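Local coordinates for translation initiation factor eif-2b-like protein (Chaetomium thermophilum, PDB 4ZEO), which is the delta subunit of eIF2B, the heterodecameric complex that exchanges GDP for GTP on eIF2, and probably acts in its regulatory subcomplex during translation initiation, at residues I213-L216 with T217-P221. Residues are numbered along the deposited sequence; the frame is centred on the assembly and turned at random.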
ATOM      1  N   ILE A 213     -15.096  -3.682 -11.924  1.00 37.76           N
ATOM      2  CA  ILE A 213     -14.436  -2.422 -11.592  1.00 35.81           C
ATOM      3  C   ILE A 213     -15.454  -1.348 -11.200  1.00 38.59           C
ATOM      4  O   ILE A 213     -15.255  -0.607 -10.246  1.00 38.81           O
ATOM      5  CB  ILE A 213     -13.593  -1.920 -12.770  1.00 35.39           C
ATOM      6  CG1 ILE A 213     -12.570  -2.994 -13.150  1.00 34.95           C
ATOM      7  CG2 ILE A 213     -12.892  -0.597 -12.430  1.00 32.81           C
ATOM      8  CD1 ILE A 213     -11.704  -2.632 -14.315  1.00 33.65           C
ATOM      9  N   GLU A 214     -16.551  -1.278 -11.934  1.00 41.09           N
ATOM     10  CA  GLU A 214     -17.572  -0.286 -11.665  1.00 46.96           C
ATOM     11  C   GLU A 214     -18.192  -0.533 -10.307  1.00 46.79           C
ATOM     12  O   GLU A 214     -18.476   0.408  -9.566  1.00 48.13           O
ATOM     13  CB  GLU A 214     -18.672  -0.314 -12.740  1.00 55.13           C
ATOM     14  CG  GLU A 214     -18.319   0.434 -14.020  1.00 61.85           C
ATOM     15  CD  GLU A 214     -19.375   0.298 -15.118  1.00 69.90           C
ATOM     16  OE1 GLU A 214     -18.996   0.148 -16.300  1.00 71.70           O
ATOM     17  OE2 GLU A 214     -20.585   0.369 -14.798  1.00 76.03           O
ATOM     18  N   TYR A 215     -18.398  -1.802  -9.981  1.00 43.04           N
ATOM     19  CA  TYR A 215     -18.948  -2.126  -8.697  1.00 42.45           C
ATOM     20  C   TYR A 215     -18.004  -1.730  -7.560  1.00 41.23           C
ATOM     21  O   TYR A 215     -18.438  -1.156  -6.548  1.00 41.70           O
ATOM     22  CB  TYR A 215     -19.276  -3.608  -8.620  1.00 43.55           C
ATOM     23  CG  TYR A 215     -19.641  -4.024  -7.235  1.00 46.93           C
ATOM     24  CD1 TYR A 215     -20.889  -3.723  -6.713  1.00 50.44           C
ATOM     25  CD2 TYR A 215     -18.726  -4.678  -6.421  1.00 45.95           C
ATOM     26  CE1 TYR A 215     -21.232  -4.092  -5.431  1.00 51.39           C
ATOM     27  CE2 TYR A 215     -19.059  -5.045  -5.132  1.00 47.61           C
ATOM     28  CZ  TYR A 215     -20.310  -4.747  -4.643  1.00 50.16           C
ATOM     29  OH  TYR A 215     -20.642  -5.110  -3.361  1.00 52.87           O
ATOM     30  N   LEU A 216     -16.724  -2.057  -7.714  1.00 38.32           N
ATOM     31  CA  LEU A 216     -15.735  -1.744  -6.694  1.00 38.50           C
ATOM     32  C   LEU A 216     -15.586  -0.234  -6.475  1.00 41.67           C
ATOM     33  O   LEU A 216     -15.384   0.233  -5.334  1.00 43.14           O
ATOM     34  CB  LEU A 216     -14.379  -2.360  -7.053  1.00 34.76           C
ATOM     35  CG  LEU A 216     -14.331  -3.879  -6.909  1.00 33.43           C
ATOM     36  CD1 LEU A 216     -13.031  -4.449  -7.461  1.00 31.98           C
ATOM     37  CD2 LEU A 216     -14.553  -4.271  -5.451  1.00 33.24           C
ATOM     38  N   THR A 217     -15.673   0.514  -7.572  1.00 40.97           N
ATOM     39  CA  THR A 217     -15.596   1.969  -7.542  1.00 43.60           C
ATOM     40  C   THR A 217     -16.768   2.559  -6.790  1.00 47.53           C
ATOM     41  O   THR A 217     -16.646   3.587  -6.140  1.00 50.67           O
ATOM     42  CB  THR A 217     -15.559   2.563  -8.963  1.00 43.84           C
ATOM     43  OG1 THR A 217     -14.422   2.045  -9.660  1.00 42.65           O
ATOM     44  CG2 THR A 217     -15.451   4.068  -8.916  1.00 44.11           C
ATOM     45  N   GLU A 218     -17.916   1.921  -6.925  1.00 50.37           N
ATOM     46  CA  GLU A 218     -19.118   2.331  -6.220  1.00 55.40           C
ATOM     47  C   GLU A 218     -18.971   2.127  -4.712  1.00 55.50           C
ATOM     48  O   GLU A 218     -19.408   2.975  -3.941  1.00 57.01           O
ATOM     49  CB  GLU A 218     -20.332   1.569  -6.762  1.00 60.08           C
ATOM     50  CG  GLU A 218     -20.908   2.173  -8.050  1.00 64.37           C
ATOM     51  CD  GLU A 218     -21.633   1.170  -8.962  1.00 67.70           C
ATOM     52  OE1 GLU A 218     -22.003   0.052  -8.530  1.00 69.95           O
ATOM     53  OE2 GLU A 218     -21.855   1.534 -10.134  1.00 70.69           O
ATOM     54  N   CYS A 219     -18.356   1.009  -4.308  1.00 53.37           N
ATOM     55  CA  CYS A 219     -18.092   0.691  -2.897  1.00 54.00           C
ATOM     56  C   CYS A 219     -17.150   1.684  -2.255  1.00 53.04           C
ATOM     57  O   CYS A 219     -17.344   2.085  -1.114  1.00 54.81           O
ATOM     58  CB  CYS A 219     -17.506  -0.712  -2.736  1.00 52.34           C
ATOM     59  SG  CYS A 219     -18.610  -2.026  -3.219  1.00 51.60           S
ATOM     60  N   ARG A 220     -16.091   2.024  -2.979  1.00 51.58           N
ATOM     61  CA  ARG A 220     -15.147   3.034  -2.538  1.00 50.72           C
ATOM     62  C   ARG A 220     -14.334   3.526  -3.724  1.00 48.75           C
ATOM     63  O   ARG A 220     -13.968   2.734  -4.586  1.00 45.74           O
ATOM     64  CB  ARG A 220     -14.229   2.467  -1.452  1.00 50.77           C
ATOM     65  CG  ARG A 220     -13.314   3.500  -0.818  1.00 52.52           C
ATOM     66  CD  ARG A 220     -12.429   2.912   0.256  1.00 53.50           C
ATOM     67  NE  ARG A 220     -11.411   3.881   0.650  1.00 55.75           N
ATOM     68  CZ  ARG A 220     -10.473   3.669   1.566  1.00 55.93           C
ATOM     69  NH1 ARG A 220     -10.414   2.509   2.209  1.00 55.74           N
ATOM     70  NH2 ARG A 220      -9.592   4.623   1.832  1.00 56.31           N
ATOM     71  N   PRO A 221     -14.011   4.829  -3.751  1.00 51.03           N
ATOM     72  CA  PRO A 221     -13.112   5.287  -4.804  1.00 49.10           C
ATOM     73  C   PRO A 221     -11.817   4.481  -4.772  1.00 48.10           C
ATOM     74  O   PRO A 221     -11.282   4.198  -3.699  1.00 52.48           O
ATOM     75  CB  PRO A 221     -12.877   6.756  -4.430  1.00 51.11           C
ATOM     76  CG  PRO A 221     -14.153   7.157  -3.767  1.00 53.39           C
ATOM     77  CD  PRO A 221     -14.499   5.958  -2.930  1.00 53.83           C
TER
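Cys219 sets its sulfur over one face of the Tyr215 ring, one helical turn further along the chain. Cys219 SG stands 3.8 Å from the centroid of the Tyr215 ring and is displaced toward the hydroxyl-bearing rim. Its nearest ring atom is CZ of Tyr215, 3.5 Å from SG. This is a Cys sulfur-aromatic contact. CG of Tyr215 is anti to the backbone N (chi1 171°), which lays the ring along the helix under SG of Cys219. The ring also meets Val159 and Gln164 of helix 157-168, and its OH makes a weak hydrogen bond to Leu160 O. With an alanine in place of Tyr215, the Cys219 sulfur would probably lose its aromatic face and a gap would open beside helix 157-168.

The contact forms the last turns of helix 200-219, in the helical part of this eIF2B regulatory subunit. Cys219 N donates to Tyr215 O at 3.1 Å, and Arg220 N donates to Leu216 O at 3.0 Å. Arg220 is the first residue to leave helical geometry. Leu216 is buried, facing Phe185 and Thr181 of helix 174-191.

Thr217 turns back on the helix. Its OG1, beside its own backbone N (chi1 -59°), donates to Ile213 O at 2.8 Å from above the carbonyl plane. Thr217 N reaches Ile213 O at 2.9 Å from the opposite face, so two donors grip this carbonyl. The extended Glu218 side chain runs alongside the Glu214 carbonyl. Glu214 OE2 and Glu218 OE2 are 5.0 Å apart, not in contact, and their like charges probably disfavour a closer approach.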